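Local structure of photoreceptor-histidine kinase BphP (Stigmatella aurantiaca DW4/3-1, 6BAF) at residues A[15-20]-A[235-240]; A[33-38]-A[217-222]; A[94-99]-A[107-112]; A[210-215]-A[279-284]. The protein probably senses red and far-red light through a bound biliverdin-type chromophore and passes the signal to a histidine kinase module. One frame throughout, in Å; residues are numbered along the deposited sequence.

Overall arrangement
From the N terminus, residues 15-20 open the longest loop here, closed only at 235-240 in contact 1. Residues 33-38 follow and are met by 217-222 in contact 2, a closure that falls within the span of contact 1. Contact 3, the hairpin pairing of 94-99 with 107-112, is enclosed by both. Contact 4 starts at 210-215 and ends at 279-284; it therefore crosses contacts 1 and 2 but comes after contact 3. Contacts 1, 2 and 3 share the PAS-side antiparallel sheet, the first two binding GAF-family residues to it, while contact 4 joins two GAF loops. Tyr-215 bonds to Ser-239, and Asn-36 to Pro-16 and Gly-18, linking neighbouring contacts.

Contact 1: residues A[15-20]-A[235-240]; sequences QPHGVL and SVLRSV. With BLR (3-[5-[(Z)-(4-ethenyl-3-methyl-5-oxidanylidene-pyrrol-2-ylidene)methyl]-2-[[5-[(Z)-(3-ethenyl-4-methyl-5-oxidanylidene-pyrrol-2-ylidene)methyl]-3-(3-hydroxy-3-oxopropyl)-4-methyl-1H-pyrrol-2-yl]methyl]-4-methyl-1H-pyrrol-3-yl]propanoic acid), chain B.
Gln-15 grips the backbone of 235-240 twice. Its own N donates to Leu-237 O at 2.7 Å in an almost straight bond, and its side-chain NE2 reaches Arg-238 O at 3.1 Å. The acceptor lies in the Gln-15 amide plane, whereas the donor stands about 40° above the carbonyl plane. With CG anti to the carbonyl carbon (chi1 -61°) and the chain extended beyond it, the amide is carried alongside the loop, where NE2 also meets Ile-209 O. An alanine in place of Gln-15 would keep the backbone bond but is likely to leave the carbonyls of Arg-238 and Ile-209 without this donor. Leu-237 fills the turn 15-18: CD2 sits over one face of the His-17 ring, 3.5 Å from NE2, and CD1 lies 3.6 Å from Gly-18 C, where a CB on Gly-18 would clash. Here the PAS-side chain start meets the long GAF loop, consistent with the knot known from phytochromes. Beyond it, Arg-238 holds a bilin propionate edge-on, NH1 to BLR O1D and NH2 to BLR O2D, each 2.8 Å; two parallel N-H groups suit a carboxylate. NH2 is further engaged by Ile-8 O. Val-240 CB packs 3.3 Å from BLR O2D. Further out, Glu-107 accepts from the N-H groups of Val-236 and Leu-237, and Tyr-215 OH bonds to Ser-239 OG and Val-240 N.

Contact 2: residues A[33-38]-A[217-222]; sequences ASENAP and PARVRA
Ala-33 and Arg-221 form an antiparallel hydrogen-bonded pair, Ala-33 N to Arg-221 O and Arg-221 N to Ala-33 O both measuring 2.9 Å. Ser-34 and Val-220 follow as a non-hydrogen-bonded pair, and beyond this last bridge Glu-35 N still donates to Arg-219 O at 2.8 Å.

The charged and polar side-chain bonds centre on Glu-35, whose two oxygens serve different partners. OE1 takes Arg-221 NH2 at 2.9 Å through its anti lone pair, a salt bridge to which NE adds a weak second bond. OE2 accepts the return bond from Arg-219 N at 2.9 Å, the donor standing well above the carboxylate plane. With CG between N and the carbonyl carbon (chi1 62°) and the rest extended, the acid is laid across the strand, and its CB covers one face of the Arg-221 guanidinium, whose plane is turned 87° from the carboxylate. Glutamate has the length to span both residues. On the other side of the pairing, Ser-34 OG donates to Asn-36 OD1 at 2.6 Å, holding the amide so that its ND2 can serve Pro-16 O and Gly-18 O.

Apolar contact is slight: the small methyl of Ala-218 rests against the Asn-36 side chain, CB 3.8 Å from CG.

The pairing sets strand 218-222, from the GAF part of the chain, between strands 13-14 and 30-34 of the PAS-side sheet, with Ala-33 and Arg-221 facing helix 45-48.

Contact 3: residues A[94-99]-A[107-112]; sequences DGIAHR and ELEPSS
Ile-96 lays its CD1 beside the carboxylate of Glu-109, 3.9 Å from OE2, the two side chains slanting across each other on one face of a beta hairpin. Strands 90-100 and 103-110 form this hairpin within the PAS sheet; their short segments run 160° apart. Asp-94 with Glu-109 and Ile-96 with Glu-107 are hydrogen-bonded pairs, each closed by two backbone bonds, such as Ile-96 N to Glu-107 O at 2.9 Å. Between them Gly-95 faces Leu-108 in a non-hydrogen-bonded pair. Leu-108 CD2 comes 3.9 Å from Gly-95 CA, and on that apolar face the leucine continues to Val-82 and Trp-84 of strand 80-85.

The other face carries the acids, each with its own mate. Glu-109 OE2 forms a salt bridge with Arg-287 of helix 284-300, which also packs on Ile-96. Both oxygens of Glu-107 take backbone N-H groups from the GAF loop, Val-236 and Leu-237, so a buried carboxylate finds donors there. Asp-94 ties down the chain leaving strand 103-110: its OD2 accepts from two waters at 2.6 Å each, one reaching on to Pro-110 O and the other taking Ser-112 N.

Toward the turn of the hairpin, His-98, CG lying between N and the carbonyl carbon (chi1 73°), turns its ring edge toward a third water; that water lies 2.7 Å from His-98 ND1 and donates to Ile-96 O at 2.7 Å and Glu-107 OE1 at 2.8 Å.

Contact 4: residues A[210-215]-A[279-284]; sequences IPTIDY and TRYVPY
Two loops of the GAF domain meet where Pro-211 packs on Tyr-281: one leaves the edge strand 207-210, the other leads into helix 284-300. Pro-211 CB lies over one face of the Tyr-281 ring, 3.8 Å from its centroid and 22° off the normal, a CH-pi contact displaced toward the ring's rim. The compact, rigid pyrrolidine suits this place, since its CB and CG methylenes are held against the ring, which chi1 -66° swings back over the proline. Arg-280 N donates to Pro-211 O at 2.9 Å, in the carbonyl plane and on a lone pair.

Thr-212 uses both branches, the methyl for packing and the hydroxyl for bonds. CG2 reaches Tyr-281 OH at 3.5 Å, and CB lies 3.8 Å from Thr-279 CG2, the two threonines side by side. Its OG1, placed anti to the backbone N (chi1 178°), accepts from Asp-214 N at 3.2 Å and is also bonded by Gln-254 NE2. A valine here would keep the methyl contacts but would probably leave Asp-214 N without its acceptor and Gln-254 NE2 with one of its two.

Outside the pair, Arg-280 NH2 bonds to Thr-154 O, and Pro-211 also touches Gln-15 and His-17 of the PAS side. The arrangement joins an ST turn at Thr-212 to an inverse gamma turn centred on Tyr-281, at the edge of the GAF sheet.

Contact 1: residues A[15-20]-A[235-240]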
# COMPACT_ATOMS: atom_id res chain seq x y z
N GLN A 15 -18.98 12.92 15.72
CA GLN A 15 -18.96 13.94 14.69
C GLN A 15 -19.95 13.52 13.62
O GLN A 15 -19.93 12.36 13.18
CB GLN A 15 -17.55 14.06 14.13
CG GLN A 15 -16.52 14.47 15.17
CD GLN A 15 -15.12 14.59 14.59
OE1 GLN A 15 -14.91 15.31 13.60
NE2 GLN A 15 -14.15 13.88 15.18
N PRO A 16 -20.86 14.40 13.19
CA PRO A 16 -22.03 13.93 12.44
C PRO A 16 -21.81 13.64 10.97
O PRO A 16 -22.79 13.35 10.28
CB PRO A 16 -23.02 15.10 12.61
CG PRO A 16 -22.14 16.29 12.81
CD PRO A 16 -20.96 15.81 13.58
N HIS A 17 -20.57 13.66 10.43
CA HIS A 17 -20.45 13.32 9.00
C HIS A 17 -20.50 11.83 8.74
O HIS A 17 -20.56 11.44 7.57
CB HIS A 17 -19.14 13.86 8.40
CG HIS A 17 -17.91 13.38 9.10
ND1 HIS A 17 -17.47 13.92 10.29
CD2 HIS A 17 -17.03 12.40 8.78
CE1 HIS A 17 -16.37 13.30 10.67
NE2 HIS A 17 -16.09 12.36 9.78
N GLY A 18 -20.46 10.99 9.78
CA GLY A 18 -20.67 9.56 9.63
C GLY A 18 -21.71 9.11 10.64
O GLY A 18 -22.22 9.90 11.42
N VAL A 19 -22.03 7.82 10.59
CA VAL A 19 -22.98 7.23 11.53
C VAL A 19 -22.22 6.20 12.36
O VAL A 19 -21.40 5.47 11.82
CB VAL A 19 -24.20 6.59 10.84
CG1 VAL A 19 -24.98 5.70 11.84
CG2 VAL A 19 -25.13 7.67 10.36
N LEU A 20 -22.51 6.15 13.66
CA LEU A 20 -22.00 5.10 14.52
C LEU A 20 -23.13 4.16 14.93
O LEU A 20 -24.18 4.62 15.39
CB LEU A 20 -21.34 5.70 15.75
CG LEU A 20 -20.67 4.66 16.65
CD1 LEU A 20 -19.30 5.16 17.10
CD2 LEU A 20 -21.61 4.34 17.85
N SER A 235 -12.86 4.75 18.07
CA SER A 235 -13.83 5.16 17.07
C SER A 235 -13.35 6.41 16.34
O SER A 235 -12.90 7.38 16.98
CB SER A 235 -15.18 5.39 17.76
OG SER A 235 -15.91 6.37 17.05
N VAL A 236 -13.42 6.38 15.01
CA VAL A 236 -12.90 7.50 14.23
C VAL A 236 -13.87 8.68 14.27
O VAL A 236 -13.47 9.83 14.06
CB VAL A 236 -12.61 7.08 12.77
CG1 VAL A 236 -11.89 5.73 12.74
CG2 VAL A 236 -13.88 6.91 12.00
N LEU A 237 -15.14 8.43 14.57
CA LEU A 237 -16.11 9.51 14.61
C LEU A 237 -16.26 10.14 15.98
O LEU A 237 -17.13 11.00 16.15
CB LEU A 237 -17.47 8.99 14.14
CG LEU A 237 -17.51 8.56 12.68
CD1 LEU A 237 -18.83 7.89 12.38
CD2 LEU A 237 -17.23 9.75 11.75
N ARG A 238 -15.49 9.69 16.97
CA ARG A 238 -15.60 10.17 18.35
C ARG A 238 -15.60 11.70 18.40
O ARG A 238 -14.71 12.35 17.86
CB ARG A 238 -14.42 9.64 19.18
CG ARG A 238 -14.39 10.12 20.65
CD ARG A 238 -13.15 9.62 21.42
NE ARG A 238 -11.92 10.10 20.78
CZ ARG A 238 -11.35 11.26 21.07
NH1 ARG A 238 -10.25 11.63 20.42
NH2 ARG A 238 -11.87 12.07 22.01
N SER A 239 -16.61 12.27 19.07
CA SER A 239 -16.64 13.71 19.24
C SER A 239 -15.50 14.15 20.12
O SER A 239 -15.26 13.57 21.19
CB SER A 239 -17.98 14.14 19.85
OG SER A 239 -18.07 15.56 19.84
N VAL A 240 -14.76 15.19 19.72
CA VAL A 240 -13.53 15.43 20.47
C VAL A 240 -13.79 16.45 21.57
O VAL A 240 -14.83 17.12 21.60
CB VAL A 240 -12.37 15.89 19.57
CG1 VAL A 240 -12.09 14.84 18.46
CG2 VAL A 240 -12.63 17.27 19.04
CHA BLR B . -5.71 17.49 21.60
NA BLR B . -4.08 19.35 21.09
C1A BLR B . -4.67 18.20 20.77
C2A BLR B . -4.20 17.72 19.55
C3A BLR B . -3.26 18.59 19.11
C4A BLR B . -3.21 19.61 20.07
CMA BLR B . -2.44 18.43 17.79
CAA BLR B . -4.66 16.42 18.87
CBA BLR B . -5.98 16.59 18.09
CGA BLR B . -5.76 17.29 16.74
O1A BLR B . -4.98 16.73 15.92
O2A BLR B . -6.33 18.41 16.43
CHB BLR B . -2.34 20.85 20.13
NB BLR B . -2.39 21.59 17.73
C1B BLR B . -1.82 21.49 19.12
C2B BLR B . -0.57 22.29 19.13
C3B BLR B . -0.33 22.85 17.87
C4B BLR B . -1.42 22.46 16.93
CMB BLR B . 0.37 22.48 20.32
OB BLR B . -1.56 22.76 15.80
CAB BLR B . 0.92 23.70 17.56
CBB BLR B . 1.20 24.11 16.35
NC BLR B . -5.57 21.89 24.93
C1C BLR B . -5.09 23.21 25.51
C2C BLR B . -5.58 23.22 26.92
C3C BLR B . -6.30 22.04 27.24
C4C BLR B . -6.33 21.17 26.03
CMC BLR B . -5.30 24.38 27.86
OC BLR B . -4.46 24.05 24.97
CAC BLR B . -6.95 21.72 28.60
CBC BLR B . -6.26 21.77 29.75
CHD BLR B . -6.91 20.01 25.95
ND BLR B . -5.91 19.14 23.59
C1D BLR B . -6.78 19.06 24.78
C2D BLR B . -7.61 17.87 24.74
C3D BLR B . -7.25 17.15 23.52
C4D BLR B . -6.18 17.90 22.78
CMD BLR B . -8.64 17.46 25.80
CAD BLR B . -7.87 15.85 23.05
CBD BLR B . -8.94 16.17 22.02
CGD BLR B . -9.54 14.80 21.77
O1D BLR B . -8.81 13.88 21.28
O2D BLR B . -10.73 14.59 22.15

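Contact 2: residues A[33-38]-A[217-222]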
# COMPACT_ATOMS: atom_id res chain seq x y z
N ALA A 33 -27.33 3.59 18.13
CA ALA A 33 -27.30 4.28 16.85
C ALA A 33 -27.16 5.76 17.11
O ALA A 33 -27.79 6.30 18.02
CB ALA A 33 -28.56 4.02 16.03
N SER A 34 -26.31 6.43 16.34
CA SER A 34 -26.19 7.86 16.53
C SER A 34 -27.41 8.54 15.90
O SER A 34 -28.00 8.05 14.93
CB SER A 34 -24.87 8.36 15.93
OG SER A 34 -24.82 8.03 14.57
N GLU A 35 -27.80 9.67 16.48
CA GLU A 35 -29.11 10.26 16.18
C GLU A 35 -29.15 11.03 14.87
O GLU A 35 -30.22 11.50 14.50
CB GLU A 35 -29.52 11.20 17.32
CG GLU A 35 -28.53 12.35 17.45
CD GLU A 35 -28.88 13.34 18.57
OE1 GLU A 35 -29.96 13.14 19.21
OE2 GLU A 35 -28.06 14.29 18.82
N ASN A 36 -28.02 11.22 14.19
CA ASN A 36 -27.95 11.78 12.84
C ASN A 36 -28.26 10.75 11.79
O ASN A 36 -28.12 11.02 10.59
CB ASN A 36 -26.55 12.34 12.57
CG ASN A 36 -25.46 11.24 12.59
OD1 ASN A 36 -25.56 10.24 13.34
ND2 ASN A 36 -24.45 11.41 11.76
N ALA A 37 -28.66 9.55 12.19
CA ALA A 37 -28.96 8.52 11.20
C ALA A 37 -30.04 8.91 10.18
O ALA A 37 -29.96 8.41 9.04
CB ALA A 37 -29.35 7.22 11.91
N PRO A 38 -31.06 9.72 10.50
CA PRO A 38 -32.01 10.14 9.44
C PRO A 38 -31.34 10.89 8.30
O PRO A 38 -31.54 10.55 7.12
CB PRO A 38 -33.01 11.03 10.20
CG PRO A 38 -32.93 10.56 11.64
CD PRO A 38 -31.49 10.21 11.84
N PRO A 217 -22.65 17.88 17.76
CA PRO A 217 -22.41 16.47 18.12
C PRO A 217 -23.69 15.66 18.00
O PRO A 217 -24.77 16.14 18.33
CB PRO A 217 -21.90 16.55 19.56
CG PRO A 217 -21.29 17.94 19.70
CD PRO A 217 -22.25 18.80 18.84
N ALA A 218 -23.59 14.46 17.42
CA ALA A 218 -24.76 13.58 17.26
C ALA A 218 -24.76 12.56 18.40
O ALA A 218 -23.87 11.70 18.48
CB ALA A 218 -24.74 12.88 15.90
N ARG A 219 -25.73 12.68 19.31
CA ARG A 219 -25.80 11.77 20.46
C ARG A 219 -25.96 10.33 20.00
O ARG A 219 -26.62 10.03 19.00
CB ARG A 219 -26.97 12.14 21.40
CG ARG A 219 -26.86 13.57 21.94
CD ARG A 219 -25.95 13.64 23.17
NE ARG A 219 -25.11 14.83 23.02
CZ ARG A 219 -24.02 15.12 23.76
NH1 ARG A 219 -23.63 14.28 24.74
NH2 ARG A 219 -23.34 16.25 23.49
N VAL A 220 -25.35 9.42 20.75
CA VAL A 220 -25.50 7.99 20.51
C VAL A 220 -26.64 7.51 21.39
O VAL A 220 -26.52 7.52 22.62
CB VAL A 220 -24.21 7.23 20.81
CG1 VAL A 220 -24.42 5.78 20.50
CG2 VAL A 220 -23.04 7.80 19.98
N ARG A 221 -27.74 7.10 20.76
CA ARG A 221 -28.90 6.57 21.47
C ARG A 221 -28.75 5.06 21.62
O ARG A 221 -28.17 4.40 20.77
CB ARG A 221 -30.20 6.86 20.70
CG ARG A 221 -30.34 8.27 20.16
CD ARG A 221 -31.12 9.24 21.08
NE ARG A 221 -31.41 10.51 20.39
CZ ARG A 221 -32.44 10.71 19.56
NH1 ARG A 221 -33.32 9.73 19.30
NH2 ARG A 221 -32.61 11.90 18.97
N ALA A 222 -29.35 4.51 22.68
CA ALA A 222 -29.22 3.09 22.97
C ALA A 222 -30.57 2.50 23.37
O ALA A 222 -31.46 3.20 23.85
CB ALA A 222 -28.17 2.88 24.08

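Contact 3: residues A[94-99]-A[107-112]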
# COMPACT_ATOMS: atom_id res chain seq x y z
N ASP A 94 -18.30 3.23 3.36
CA ASP A 94 -17.20 2.45 3.93
C ASP A 94 -17.50 2.22 5.40
O ASP A 94 -17.71 3.17 6.16
CB ASP A 94 -15.86 3.16 3.78
CG ASP A 94 -15.45 3.34 2.31
OD1 ASP A 94 -15.53 2.34 1.54
OD2 ASP A 94 -15.08 4.48 1.95
N GLY A 95 -17.52 0.95 5.80
CA GLY A 95 -17.65 0.58 7.19
C GLY A 95 -16.26 0.36 7.76
O GLY A 95 -15.42 -0.31 7.15
N ILE A 96 -16.03 0.96 8.90
CA ILE A 96 -14.88 0.66 9.72
C ILE A 96 -15.42 0.08 11.02
O ILE A 96 -16.10 0.80 11.78
CB ILE A 96 -14.03 1.91 9.96
CG1 ILE A 96 -13.67 2.52 8.60
CG2 ILE A 96 -12.84 1.57 10.80
CD1 ILE A 96 -13.41 4.00 8.70
N ALA A 97 -15.16 -1.19 11.28
CA ALA A 97 -15.71 -1.87 12.44
C ALA A 97 -14.57 -2.30 13.36
O ALA A 97 -13.49 -2.66 12.89
CB ALA A 97 -16.56 -3.07 12.01
N HIS A 98 -14.81 -2.23 14.66
CA HIS A 98 -13.83 -2.68 15.64
C HIS A 98 -14.56 -3.20 16.87
O HIS A 98 -15.74 -2.90 17.08
CB HIS A 98 -12.81 -1.57 16.02
CG HIS A 98 -13.37 -0.50 16.90
ND1 HIS A 98 -14.14 0.54 16.41
CD2 HIS A 98 -13.26 -0.29 18.24
CE1 HIS A 98 -14.50 1.33 17.41
NE2 HIS A 98 -13.99 0.84 18.53
N ARG A 99 -13.85 -4.00 17.67
CA ARG A 99 -14.29 -4.48 18.96
C ARG A 99 -13.48 -3.77 20.04
O ARG A 99 -12.26 -3.70 19.94
CB ARG A 99 -14.11 -5.98 19.07
CG ARG A 99 -14.93 -6.74 18.03
CD ARG A 99 -14.86 -8.24 18.29
NE ARG A 99 -15.72 -8.95 17.36
CZ ARG A 99 -15.30 -9.42 16.19
NH1 ARG A 99 -14.03 -9.26 15.83
NH2 ARG A 99 -16.14 -10.02 15.38
N GLU A 107 -18.68 1.98 12.22
CA GLU A 107 -18.76 3.36 11.78
C GLU A 107 -18.91 3.41 10.27
O GLU A 107 -18.24 2.66 9.54
CB GLU A 107 -17.52 4.14 12.23
CG GLU A 107 -17.59 4.20 13.74
CD GLU A 107 -16.44 4.90 14.37
OE1 GLU A 107 -15.28 4.36 14.31
OE2 GLU A 107 -16.69 5.99 14.94
N LEU A 108 -19.82 4.27 9.81
CA LEU A 108 -20.21 4.34 8.40
C LEU A 108 -19.92 5.74 7.90
O LEU A 108 -20.41 6.72 8.47
CB LEU A 108 -21.68 4.02 8.19
CG LEU A 108 -22.15 2.65 8.66
CD1 LEU A 108 -23.66 2.50 8.45
CD2 LEU A 108 -21.40 1.52 7.98
N GLU A 109 -19.10 5.84 6.84
CA GLU A 109 -18.80 7.09 6.17
C GLU A 109 -19.16 6.98 4.69
O GLU A 109 -18.89 5.94 4.06
CB GLU A 109 -17.34 7.46 6.32
CG GLU A 109 -16.99 8.03 7.72
CD GLU A 109 -15.45 8.18 7.95
OE1 GLU A 109 -15.03 9.04 8.76
OE2 GLU A 109 -14.65 7.43 7.31
N PRO A 110 -19.84 7.98 4.13
CA PRO A 110 -20.26 7.87 2.72
C PRO A 110 -19.07 7.53 1.83
O PRO A 110 -17.95 8.03 2.02
CB PRO A 110 -20.82 9.26 2.42
CG PRO A 110 -21.25 9.80 3.75
CD PRO A 110 -20.33 9.19 4.79
N SER A 111 -19.29 6.58 0.91
CA SER A 111 -18.23 6.16 0.01
C SER A 111 -17.85 7.31 -0.91
O SER A 111 -18.69 8.13 -1.31
CB SER A 111 -18.68 4.95 -0.81
OG SER A 111 -18.30 3.72 -0.18
N SER A 112 -16.56 7.37 -1.25
CA SER A 112 -15.98 8.49 -1.98
C SER A 112 -16.60 8.64 -3.37
O SER A 112 -17.01 7.67 -4.01
CB SER A 112 -14.47 8.32 -2.13
OG SER A 112 -14.17 7.17 -2.91
O HOH W 1 -15.16 6.79 3.04
O HOH W 2 -14.46 5.30 -0.41
O HOH W 3 -14.77 1.65 13.99

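Contact 4: residues A[210-215]-A[279-284]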
# COMPACT_ATOMS: atom_id res chain seq x y z
N ILE A 210 -10.59 15.76 12.49
CA ILE A 210 -11.69 16.69 12.75
C ILE A 210 -11.91 17.48 11.46
O ILE A 210 -11.24 18.50 11.25
CB ILE A 210 -11.34 17.62 13.93
CG1 ILE A 210 -10.89 16.79 15.12
CG2 ILE A 210 -12.52 18.58 14.27
CD1 ILE A 210 -10.14 17.60 16.17
N PRO A 211 -12.78 17.03 10.56
CA PRO A 211 -12.86 17.70 9.24
C PRO A 211 -13.50 19.07 9.28
O PRO A 211 -13.29 19.85 8.35
CB PRO A 211 -13.69 16.72 8.39
CG PRO A 211 -14.37 15.79 9.38
CD PRO A 211 -13.54 15.77 10.62
N THR A 212 -14.31 19.38 10.30
CA THR A 212 -14.72 20.74 10.60
C THR A 212 -14.88 20.89 12.11
O THR A 212 -15.48 20.02 12.77
CB THR A 212 -16.02 21.13 9.90
OG1 THR A 212 -16.35 22.46 10.31
CG2 THR A 212 -17.18 20.20 10.27
N ILE A 213 -14.32 21.96 12.67
CA ILE A 213 -14.51 22.17 14.10
C ILE A 213 -15.89 22.70 14.46
O ILE A 213 -16.20 22.76 15.64
CB ILE A 213 -13.48 23.13 14.72
CG1 ILE A 213 -13.80 24.57 14.30
CG2 ILE A 213 -12.06 22.66 14.39
CD1 ILE A 213 -12.92 25.61 15.02
N ASP A 214 -16.73 23.04 13.47
CA ASP A 214 -18.10 23.53 13.69
C ASP A 214 -19.08 22.43 13.33
O ASP A 214 -19.43 22.25 12.16
CB ASP A 214 -18.39 24.78 12.85
CG ASP A 214 -17.52 25.95 13.27
OD1 ASP A 214 -17.39 26.17 14.50
OD2 ASP A 214 -16.96 26.62 12.36
N TYR A 215 -19.50 21.68 14.33
CA TYR A 215 -20.44 20.60 14.07
C TYR A 215 -21.32 20.47 15.29
O TYR A 215 -20.92 20.82 16.41
CB TYR A 215 -19.71 19.28 13.77
CG TYR A 215 -18.89 18.70 14.93
CD1 TYR A 215 -19.47 17.84 15.86
CD2 TYR A 215 -17.54 18.99 15.06
CE1 TYR A 215 -18.73 17.30 16.92
CE2 TYR A 215 -16.77 18.46 16.11
CZ TYR A 215 -17.39 17.62 17.04
OH TYR A 215 -16.67 17.08 18.05
N THR A 279 -13.14 23.48 5.42
CA THR A 279 -13.16 22.12 5.92
C THR A 279 -12.12 21.23 5.23
O THR A 279 -11.51 21.60 4.23
CB THR A 279 -14.54 21.50 5.71
OG1 THR A 279 -14.76 21.38 4.30
CG2 THR A 279 -15.59 22.37 6.34
N ARG A 280 -11.97 20.00 5.76
CA ARG A 280 -11.02 19.02 5.22
C ARG A 280 -11.53 17.61 5.50
O ARG A 280 -11.04 16.91 6.39
CB ARG A 280 -9.63 19.21 5.82
CG ARG A 280 -8.53 19.00 4.81
CD ARG A 280 -8.67 20.14 3.81
NE ARG A 280 -8.04 19.80 2.57
CZ ARG A 280 -8.50 20.19 1.39
NH1 ARG A 280 -9.60 20.95 1.29
NH2 ARG A 280 -7.87 19.78 0.30
N TYR A 281 -12.53 17.18 4.72
CA TYR A 281 -13.03 15.80 4.78
C TYR A 281 -12.11 14.87 3.99
O TYR A 281 -12.39 14.48 2.86
CB TYR A 281 -14.44 15.72 4.20
CG TYR A 281 -15.43 16.46 5.02
CD1 TYR A 281 -16.11 15.81 6.04
CD2 TYR A 281 -15.71 17.80 4.78
CE1 TYR A 281 -17.02 16.47 6.82
CE2 TYR A 281 -16.65 18.47 5.54
CZ TYR A 281 -17.31 17.78 6.58
OH TYR A 281 -18.24 18.40 7.40
N VAL A 282 -11.00 14.48 4.61
CA VAL A 282 -10.00 13.63 3.93
C VAL A 282 -10.62 12.26 3.61
O VAL A 282 -11.14 11.60 4.52
CB VAL A 282 -8.76 13.48 4.81
CG1 VAL A 282 -7.67 12.70 4.07
CG2 VAL A 282 -8.27 14.83 5.27
N PRO A 283 -10.56 11.78 2.36
CA PRO A 283 -11.10 10.45 2.04
C PRO A 283 -10.37 9.31 2.74
O PRO A 283 -9.19 9.40 3.13
CB PRO A 283 -10.91 10.34 0.52
CG PRO A 283 -10.60 11.73 0.04
CD PRO A 283 -10.00 12.47 1.19
N TYR A 284 -11.08 8.19 2.84
CA TYR A 284 -10.58 7.02 3.56
C TYR A 284 -9.21 6.57 3.06
O TYR A 284 -8.30 6.34 3.87
CB TYR A 284 -11.58 5.86 3.43
CG TYR A 284 -11.06 4.60 4.08
CD1 TYR A 284 -11.10 4.45 5.47
CD2 TYR A 284 -10.47 3.58 3.32
CE1 TYR A 284 -10.59 3.31 6.09
CE2 TYR A 284 -9.96 2.44 3.94
CZ TYR A 284 -10.03 2.31 5.32
OH TYR A 284 -9.53 1.17 5.94